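Glucosidase (Croceicoccus marinus, PDB 5Z3K) probably hydrolyses O-glycosidic bonds as a β-glucosidase of glycoside hydrolase family 39. Local coordinates at residues V11-P16 / D368-L373; A198-E203 / R240-E245. One frame throughout, in Å; residues are numbered along the deposited sequence.

Starting at the N terminus, the chain first lays down strand 6-13, half of contact 1, and then enters the eight-stranded parallel barrel. Within the barrel, contact 2 closes a short loop of 36 residues, joining the segment that follows strand 191-197 to helix 238-252. Only after the eighth barrel strand, 298-301, and helix 329-341 does the chain reach strand 369-376 and complete contact 1, a loop of 351 residues. Contact 2 is therefore nested inside contact 1. The two do not touch: their centres lie 33 Å apart and their nearest atoms about 13 Å. Contact 1 joins strands of the separate β-domain; contact 2 fastens parts of the barrel.

Contact 1 of 2, residues V11-P16 / D368-L373; sequences VNAGEP and DTIRIL
Val11 and Ala13 project from strand 6-13 toward Ile372 and Ile370 of strand 369-376, giving two apolar meetings and no polar one. The register runs in opposite directions: Val11 lies opposite Ile372 and Ala13 opposite Ile370 across the interior, the latter two with CA atoms 7.2 Å apart. Both pairs are spaced two residues along their strands, as expected when alternate side chains face the same interior. Ala13 CB meets the end methyl CD1 of Ile370 at 4.1 Å, the short side chain being reached by the long one. In Ile370, chi1 of -42° sets CG1 beside the backbone N, anti to the carbonyl carbon, and a second bend at chi2 carries CD1 to Ala13. In the other pair Val11 CG2 comes to 4.2 Å from Ile372 CG1, a meeting of branch with methylene.

All four touching residues are buried, and the two pairs alone cover 148 Å², so much of their packing comes from neighbours. Leu426 touches both Val11 and Ile372, whereas Ile349 and Ala361 touch the same two from strands 345-350 and 357-363; Trp433 lies against Ile370.

Alternate residues turn outward on the two opposite faces. Arg371 is anchored on its own by Glu479 and Gln339 O of helix 329-341. On the solvent side, Asn12 OD1 accepts from Gly14 N at 3.0 Å with an N-H...O angle of 161°. This Asx turn accompanies the corner at Gly14 and Glu15, beyond which Glu15 and Pro16 are exposed.

The two strands lie in one sheet but are separated by strands 345-350 and 357-363, so the facing side chains indicate a sheet curled around a hydrophobic interior. Their cohesion across this interior rests on dispersion and exclusion of water, without directional bonds.

Contact 2 of 2, residues A198-E203 / R240-E245; sequences AFPLNE and RTIAAE
Pro200 meets Ile242 just after Phe199, whose flat ring lies away from helix 238-252. One face of that ring carries Ala198 CB, 4.0 Å above the ring plane of Phe199 and offset toward the rim. The ring of Phe160 also meets it, the planes inclined at about 40°, and Met405 and Leu407 touch it.

The contact proper is made by aliphatic groups. Pro200 CG reaches Ile242 CG2 at 3.7 Å, the two side chains crossing at about a right angle. The other branch of Ile242, led by CG1 beside the backbone N (chi1 -54°), brings CD1 to 3.6 Å from Leu201 CD1. Leu201 thus divides its methyls: its second one, CD2, lies 3.5 Å from Glu245 CG and 3.8 Å from Glu245 CB. Glu245 bends at chi2 (64°), and it presents methylenes to Leu201 rather than its carboxylate.

A type I turn from Phe199 to Asn202, closed by Asn202 N bonding Phe199 O at 2.9 Å, sets Pro200 and Leu201 at its corners. Asp159 fixes the turn's approach, accepting from Ala198 N and Phe199 N.

Trp226 and Trp228 of barrel strand 223-229 back Ile242. The loop after one barrel strand is therefore joined to the helix following the next by hydrophobic contact, graded from buried Ile242 to exposed Glu245, with dispersion rather than polar pairing as its chemistry.

Contact 1 of 2, residues V11-P16 / D368-L373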
ATOM      1  N   VAL A  11     -18.459   6.719 -19.729  1.00 14.37           N
ATOM      2  CA  VAL A  11     -17.104   7.254 -19.702  1.00 12.94           C
ATOM      3  C   VAL A  11     -16.912   8.157 -20.910  1.00 18.89           C
ATOM      4  O   VAL A  11     -17.304   7.797 -22.025  1.00 16.27           O
ATOM      5  CB  VAL A  11     -16.060   6.122 -19.718  1.00 17.29           C
ATOM      6  CG1 VAL A  11     -14.665   6.667 -20.059  1.00 16.52           C
ATOM      7  CG2 VAL A  11     -16.057   5.387 -18.392  1.00 16.80           C
ATOM      8  N   ASN A  12     -16.330   9.331 -20.690  1.00 16.50           N
ATOM      9  CA  ASN A  12     -15.848  10.179 -21.776  1.00 19.66           C
ATOM     10  C   ASN A  12     -14.350   9.933 -21.901  1.00 17.85           C
ATOM     11  O   ASN A  12     -13.572  10.387 -21.058  1.00 19.04           O
ATOM     12  CB  ASN A  12     -16.139  11.660 -21.518  1.00 19.98           C
ATOM     13  CG  ASN A  12     -15.854  12.532 -22.742  1.00 24.71           C
ATOM     14  OD1 ASN A  12     -14.961  12.231 -23.537  1.00 18.04           O
ATOM     15  ND2 ASN A  12     -16.611  13.623 -22.891  1.00 23.19           N
ATOM     16  N   ALA A  13     -13.949   9.233 -22.959  1.00 15.34           N
ATOM     17  CA  ALA A  13     -12.560   8.832 -23.151  1.00 17.42           C
ATOM     18  C   ALA A  13     -11.712   9.891 -23.848  1.00 17.77           C
ATOM     19  O   ALA A  13     -10.516   9.669 -24.050  1.00 18.51           O
ATOM     20  CB  ALA A  13     -12.503   7.521 -23.944  1.00 19.78           C
ATOM     21  N   GLY A  14     -12.281  11.045 -24.180  1.00 20.48           N
ATOM     22  CA  GLY A  14     -11.579  12.022 -24.987  1.00 23.74           C
ATOM     23  C   GLY A  14     -11.071  13.229 -24.237  1.00 26.46           C
ATOM     24  O   GLY A  14     -10.430  14.098 -24.832  1.00 26.28           O
ATOM     25  N   GLU A  15     -11.354  13.314 -22.942  1.00 20.37           N
ATOM     26  CA  GLU A  15     -10.844  14.451 -22.195  1.00 26.07           C
ATOM     27  C   GLU A  15     -10.495  14.062 -20.766  1.00 23.67           C
ATOM     28  O   GLU A  15     -11.340  13.546 -20.019  1.00 28.15           O
ATOM     29  CB  GLU A  15     -11.852  15.589 -22.192  1.00 29.03           C
ATOM     30  CG  GLU A  15     -13.209  15.201 -21.663  1.00 28.68           C
ATOM     31  CD  GLU A  15     -14.238  16.265 -21.941  1.00 34.58           C
ATOM     32  OE1 GLU A  15     -14.011  17.066 -22.877  1.00 39.65           O
ATOM     33  OE2 GLU A  15     -15.263  16.295 -21.223  1.00 33.57           O
ATOM     34  N   PRO A  16      -9.268  14.313 -20.343  1.00 20.23           N
ATOM     35  CA  PRO A  16      -8.909  14.005 -18.962  1.00 19.42           C
ATOM     36  C   PRO A  16      -9.598  14.961 -18.002  1.00 17.12           C
ATOM     37  O   PRO A  16      -9.771  16.147 -18.295  1.00 15.25           O
ATOM     38  CB  PRO A  16      -7.387  14.179 -18.944  1.00 21.99           C
ATOM     39  CG  PRO A  16      -7.100  15.124 -20.045  1.00 25.98           C
ATOM     40  CD  PRO A  16      -8.159  14.934 -21.089  1.00 22.65           C
ATOM     41  N   ASP A 368      -3.267   5.671 -26.306  1.00 19.82           N
ATOM     42  CA  ASP A 368      -3.704   4.513 -27.087  1.00 22.26           C
ATOM     43  C   ASP A 368      -4.400   3.438 -26.257  1.00 20.38           C
ATOM     44  O   ASP A 368      -4.854   2.437 -26.823  1.00 19.04           O
ATOM     45  CB  ASP A 368      -2.501   3.881 -27.805  1.00 27.31           C
ATOM     46  CG  ASP A 368      -2.139   4.604 -29.092  1.00 31.70           C
ATOM     47  OD1 ASP A 368      -3.001   5.344 -29.624  1.00 29.37           O
ATOM     48  OD2 ASP A 368      -0.995   4.428 -29.565  1.00 34.22           O
ATOM     49  N   THR A 369      -4.492   3.603 -24.942  1.00 17.86           N
ATOM     50  CA  THR A 369      -5.070   2.580 -24.077  1.00 16.89           C
ATOM     51  C   THR A 369      -5.994   3.246 -23.068  1.00 15.38           C
ATOM     52  O   THR A 369      -5.550   4.118 -22.318  1.00 19.54           O
ATOM     53  CB  THR A 369      -3.977   1.787 -23.346  1.00 20.09           C
ATOM     54  OG1 THR A 369      -3.122   1.133 -24.297  1.00 16.88           O
ATOM     55  CG2 THR A 369      -4.597   0.751 -22.418  1.00 18.86           C
ATOM     56  N   ILE A 370      -7.265   2.838 -23.051  1.00 13.48           N
ATOM     57  CA  ILE A 370      -8.231   3.234 -22.019  1.00 13.98           C
ATOM     58  C   ILE A 370      -8.437   2.054 -21.076  1.00 17.88           C
ATOM     59  O   ILE A 370      -8.628   0.922 -21.538  1.00 15.79           O
ATOM     60  CB  ILE A 370      -9.582   3.635 -22.645  1.00 15.95           C
ATOM     61  CG1 ILE A 370      -9.404   4.499 -23.910  1.00 19.90           C
ATOM     62  CG2 ILE A 370     -10.532   4.212 -21.587  1.00 16.08           C
ATOM     63  CD1 ILE A 370      -8.801   5.833 -23.677  1.00 17.01           C
ATOM     64  N   ARG A 371      -8.439   2.307 -19.759  1.00 13.35           N
ATOM     65  CA  ARG A 371      -8.700   1.262 -18.766  1.00 13.38           C
ATOM     66  C   ARG A 371      -9.880   1.656 -17.889  1.00 13.32           C
ATOM     67  O   ARG A 371      -9.890   2.751 -17.320  1.00 13.39           O
ATOM     68  CB  ARG A 371      -7.477   1.003 -17.889  1.00 12.03           C
ATOM     69  CG  ARG A 371      -6.339   0.373 -18.661  1.00 11.18           C
ATOM     70  CD  ARG A 371      -5.152  -0.037 -17.784  1.00 11.74           C
ATOM     71  NE  ARG A 371      -4.190  -0.717 -18.643  1.00 18.07           N
ATOM     72  CZ  ARG A 371      -2.891  -0.451 -18.702  1.00 16.10           C
ATOM     73  NH1 ARG A 371      -2.347   0.480 -17.921  1.00 14.70           N
ATOM     74  NH2 ARG A 371      -2.132  -1.140 -19.547  1.00 16.43           N
ATOM     75  N   ILE A 372     -10.855   0.757 -17.762  1.00 10.55           N
ATOM     76  CA  ILE A 372     -12.039   0.997 -16.936  1.00 11.76           C
ATOM     77  C   ILE A 372     -12.144  -0.145 -15.938  1.00 12.07           C
ATOM     78  O   ILE A 372     -12.349  -1.305 -16.324  1.00 11.22           O
ATOM     79  CB  ILE A 372     -13.329   1.126 -17.761  1.00  9.35           C
ATOM     80  CG1 ILE A 372     -13.234   2.281 -18.768  1.00 11.76           C
ATOM     81  CG2 ILE A 372     -14.510   1.333 -16.816  1.00 11.89           C
ATOM     82  CD1 ILE A 372     -13.186   1.816 -20.240  1.00 18.92           C
ATOM     83  N   LEU A 373     -11.988   0.180 -14.661  1.00 12.32           N
ATOM     84  CA  LEU A 373     -11.954  -0.790 -13.578  1.00 10.91           C
ATOM     85  C   LEU A 373     -13.269  -0.722 -12.820  1.00 11.42           C
ATOM     86  O   LEU A 373     -13.723   0.371 -12.478  1.00 11.00           O
ATOM     87  CB  LEU A 373     -10.788  -0.484 -12.637  1.00 10.93           C
ATOM     88  CG  LEU A 373     -10.667  -1.405 -11.430  1.00 11.89           C
ATOM     89  CD1 LEU A 373     -10.169  -2.797 -11.887  1.00 11.81           C
ATOM     90  CD2 LEU A 373      -9.717  -0.818 -10.425  1.00 12.60           C
TER

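Contact 2 of 2, residues A198-E203 / R240-E245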
ATOM      1  N   ALA A 198      -0.232   2.776  14.598  1.00 17.09           N
ATOM      2  CA  ALA A 198      -1.081   1.599  14.461  1.00 16.09           C
ATOM      3  C   ALA A 198      -2.547   1.910  14.728  1.00 19.25           C
ATOM      4  O   ALA A 198      -3.426   1.276  14.135  1.00 17.94           O
ATOM      5  CB  ALA A 198      -0.620   0.491  15.415  1.00 19.19           C
ATOM      6  N   PHE A 199      -2.827   2.856  15.624  1.00 16.00           N
ATOM      7  CA  PHE A 199      -4.187   3.174  16.062  1.00 20.63           C
ATOM      8  C   PHE A 199      -4.483   4.640  15.757  1.00 17.05           C
ATOM      9  O   PHE A 199      -4.546   5.475  16.673  1.00 17.66           O
ATOM     10  CB  PHE A 199      -4.351   2.873  17.554  1.00 20.51           C
ATOM     11  CG  PHE A 199      -3.984   1.457  17.934  1.00 22.68           C
ATOM     12  CD1 PHE A 199      -4.289   0.398  17.096  1.00 19.17           C
ATOM     13  CD2 PHE A 199      -3.345   1.193  19.129  1.00 22.70           C
ATOM     14  CE1 PHE A 199      -3.960  -0.898  17.438  1.00 23.91           C
ATOM     15  CE2 PHE A 199      -3.016  -0.097  19.481  1.00 22.98           C
ATOM     16  CZ  PHE A 199      -3.323  -1.146  18.637  1.00 26.78           C
ATOM     17  N   PRO A 200      -4.694   4.989  14.477  1.00 19.01           N
ATOM     18  CA  PRO A 200      -4.705   6.414  14.088  1.00 18.21           C
ATOM     19  C   PRO A 200      -5.890   7.217  14.598  1.00 16.61           C
ATOM     20  O   PRO A 200      -5.850   8.448  14.483  1.00 16.73           O
ATOM     21  CB  PRO A 200      -4.713   6.366  12.554  1.00 18.81           C
ATOM     22  CG  PRO A 200      -5.297   5.024  12.225  1.00 19.10           C
ATOM     23  CD  PRO A 200      -4.807   4.099  13.306  1.00 17.91           C
ATOM     24  N   LEU A 201      -6.943   6.592  15.122  1.00 17.24           N
ATOM     25  CA  LEU A 201      -8.016   7.348  15.760  1.00 18.45           C
ATOM     26  C   LEU A 201      -7.880   7.363  17.281  1.00 21.03           C
ATOM     27  O   LEU A 201      -8.853   7.666  17.980  1.00 22.86           O
ATOM     28  CB  LEU A 201      -9.389   6.799  15.361  1.00 20.08           C
ATOM     29  CG  LEU A 201      -9.749   6.785  13.869  1.00 21.69           C
ATOM     30  CD1 LEU A 201     -11.169   6.266  13.652  1.00 17.22           C
ATOM     31  CD2 LEU A 201      -9.568   8.164  13.241  1.00 14.69           C
ATOM     32  N   ASN A 202      -6.700   7.038  17.805  1.00 17.79           N
ATOM     33  CA  ASN A 202      -6.438   7.021  19.243  1.00 19.60           C
ATOM     34  C   ASN A 202      -5.427   8.111  19.569  1.00 22.57           C
ATOM     35  O   ASN A 202      -4.331   8.132  19.002  1.00 23.01           O
ATOM     36  CB  ASN A 202      -5.901   5.661  19.697  1.00 24.03           C
ATOM     37  CG  ASN A 202      -6.991   4.611  19.837  1.00 25.06           C
ATOM     38  OD1 ASN A 202      -7.560   4.158  18.853  1.00 24.71           O
ATOM     39  ND2 ASN A 202      -7.271   4.203  21.071  1.00 26.98           N
ATOM     40  N   GLU A 203      -5.783   9.008  20.489  1.00 26.66           N
ATOM     41  CA  GLU A 203      -4.808   9.980  20.961  1.00 25.75           C
ATOM     42  C   GLU A 203      -3.727   9.266  21.762  1.00 19.20           C
ATOM     43  O   GLU A 203      -3.962   8.217  22.364  1.00 24.31           O
ATOM     44  CB  GLU A 203      -5.485  11.059  21.809  1.00 25.99           C
ATOM     45  CG  GLU A 203      -5.976  10.553  23.148  1.00 34.44           C
ATOM     46  CD  GLU A 203      -6.792  11.591  23.898  1.00 37.38           C
ATOM     47  OE1 GLU A 203      -6.801  12.769  23.474  1.00 37.08           O
ATOM     48  OE2 GLU A 203      -7.424  11.225  24.910  1.00 49.24           O
ATOM     49  N   ARG A 240     -10.464   6.140   3.173  1.00 12.88           N
ATOM     50  CA  ARG A 240     -10.759   7.556   2.957  1.00 16.97           C
ATOM     51  C   ARG A 240     -11.195   8.217   4.256  1.00 15.08           C
ATOM     52  O   ARG A 240     -10.721   9.309   4.601  1.00 16.32           O
ATOM     53  CB  ARG A 240     -11.850   7.728   1.898  1.00 11.16           C
ATOM     54  CG  ARG A 240     -12.245   9.186   1.711  1.00 13.43           C
ATOM     55  CD  ARG A 240     -13.534   9.327   0.917  1.00 16.97           C
ATOM     56  NE  ARG A 240     -13.400   8.820  -0.447  1.00 13.79           N
ATOM     57  CZ  ARG A 240     -14.404   8.806  -1.326  1.00 18.37           C
ATOM     58  NH1 ARG A 240     -15.602   9.271  -0.968  1.00 15.46           N
ATOM     59  NH2 ARG A 240     -14.217   8.332  -2.549  1.00 14.77           N
ATOM     60  N   THR A 241     -12.098   7.559   4.989  1.00 13.32           N
ATOM     61  CA  THR A 241     -12.596   8.107   6.254  1.00 17.24           C
ATOM     62  C   THR A 241     -11.461   8.351   7.244  1.00 15.76           C
ATOM     63  O   THR A 241     -11.391   9.419   7.866  1.00 17.43           O
ATOM     64  CB  THR A 241     -13.640   7.172   6.862  1.00 17.86           C
ATOM     65  OG1 THR A 241     -14.719   7.009   5.940  1.00 19.04           O
ATOM     66  CG2 THR A 241     -14.187   7.737   8.183  1.00 20.66           C
ATOM     67  N   ILE A 242     -10.558   7.378   7.409  1.00 12.91           N
ATOM     68  CA  ILE A 242      -9.483   7.570   8.386  1.00 14.28           C
ATOM     69  C   ILE A 242      -8.543   8.683   7.937  1.00 14.49           C
ATOM     70  O   ILE A 242      -8.122   9.526   8.742  1.00 16.32           O
ATOM     71  CB  ILE A 242      -8.709   6.261   8.633  1.00 15.68           C
ATOM     72  CG1 ILE A 242      -9.648   5.120   9.034  1.00 15.59           C
ATOM     73  CG2 ILE A 242      -7.643   6.477   9.709  1.00 14.81           C
ATOM     74  CD1 ILE A 242     -10.437   5.392  10.287  1.00 17.10           C
ATOM     75  N   ALA A 243      -8.199   8.708   6.645  1.00 12.64           N
ATOM     76  CA  ALA A 243      -7.235   9.685   6.153  1.00 13.34           C
ATOM     77  C   ALA A 243      -7.728  11.104   6.381  1.00 14.09           C
ATOM     78  O   ALA A 243      -6.932  12.005   6.668  1.00 14.48           O
ATOM     79  CB  ALA A 243      -6.957   9.458   4.663  1.00 15.20           C
ATOM     80  N   ALA A 244      -9.034  11.328   6.242  1.00 16.06           N
ATOM     81  CA  ALA A 244      -9.578  12.657   6.496  1.00 17.47           C
ATOM     82  C   ALA A 244      -9.315  13.080   7.934  1.00 15.77           C
ATOM     83  O   ALA A 244      -8.901  14.219   8.190  1.00 18.06           O
ATOM     84  CB  ALA A 244     -11.077  12.685   6.179  1.00 17.71           C
ATOM     85  N   GLU A 245      -9.520  12.166   8.883  1.00 15.12           N
ATOM     86  CA  GLU A 245      -9.297  12.493  10.286  1.00 18.93           C
ATOM     87  C   GLU A 245      -7.817  12.720  10.575  1.00 21.62           C
ATOM     88  O   GLU A 245      -7.455  13.648  11.310  1.00 19.73           O
ATOM     89  CB  GLU A 245      -9.862  11.386  11.174  1.00 17.25           C
ATOM     90  CG  GLU A 245      -9.660  11.637  12.654  1.00 30.99           C
ATOM     91  CD  GLU A 245     -10.396  12.874  13.135  1.00 37.74           C
ATOM     92  OE1 GLU A 245     -11.327  13.324  12.426  1.00 36.13           O
ATOM     93  OE2 GLU A 245     -10.041  13.393  14.216  1.00 37.12           O
TER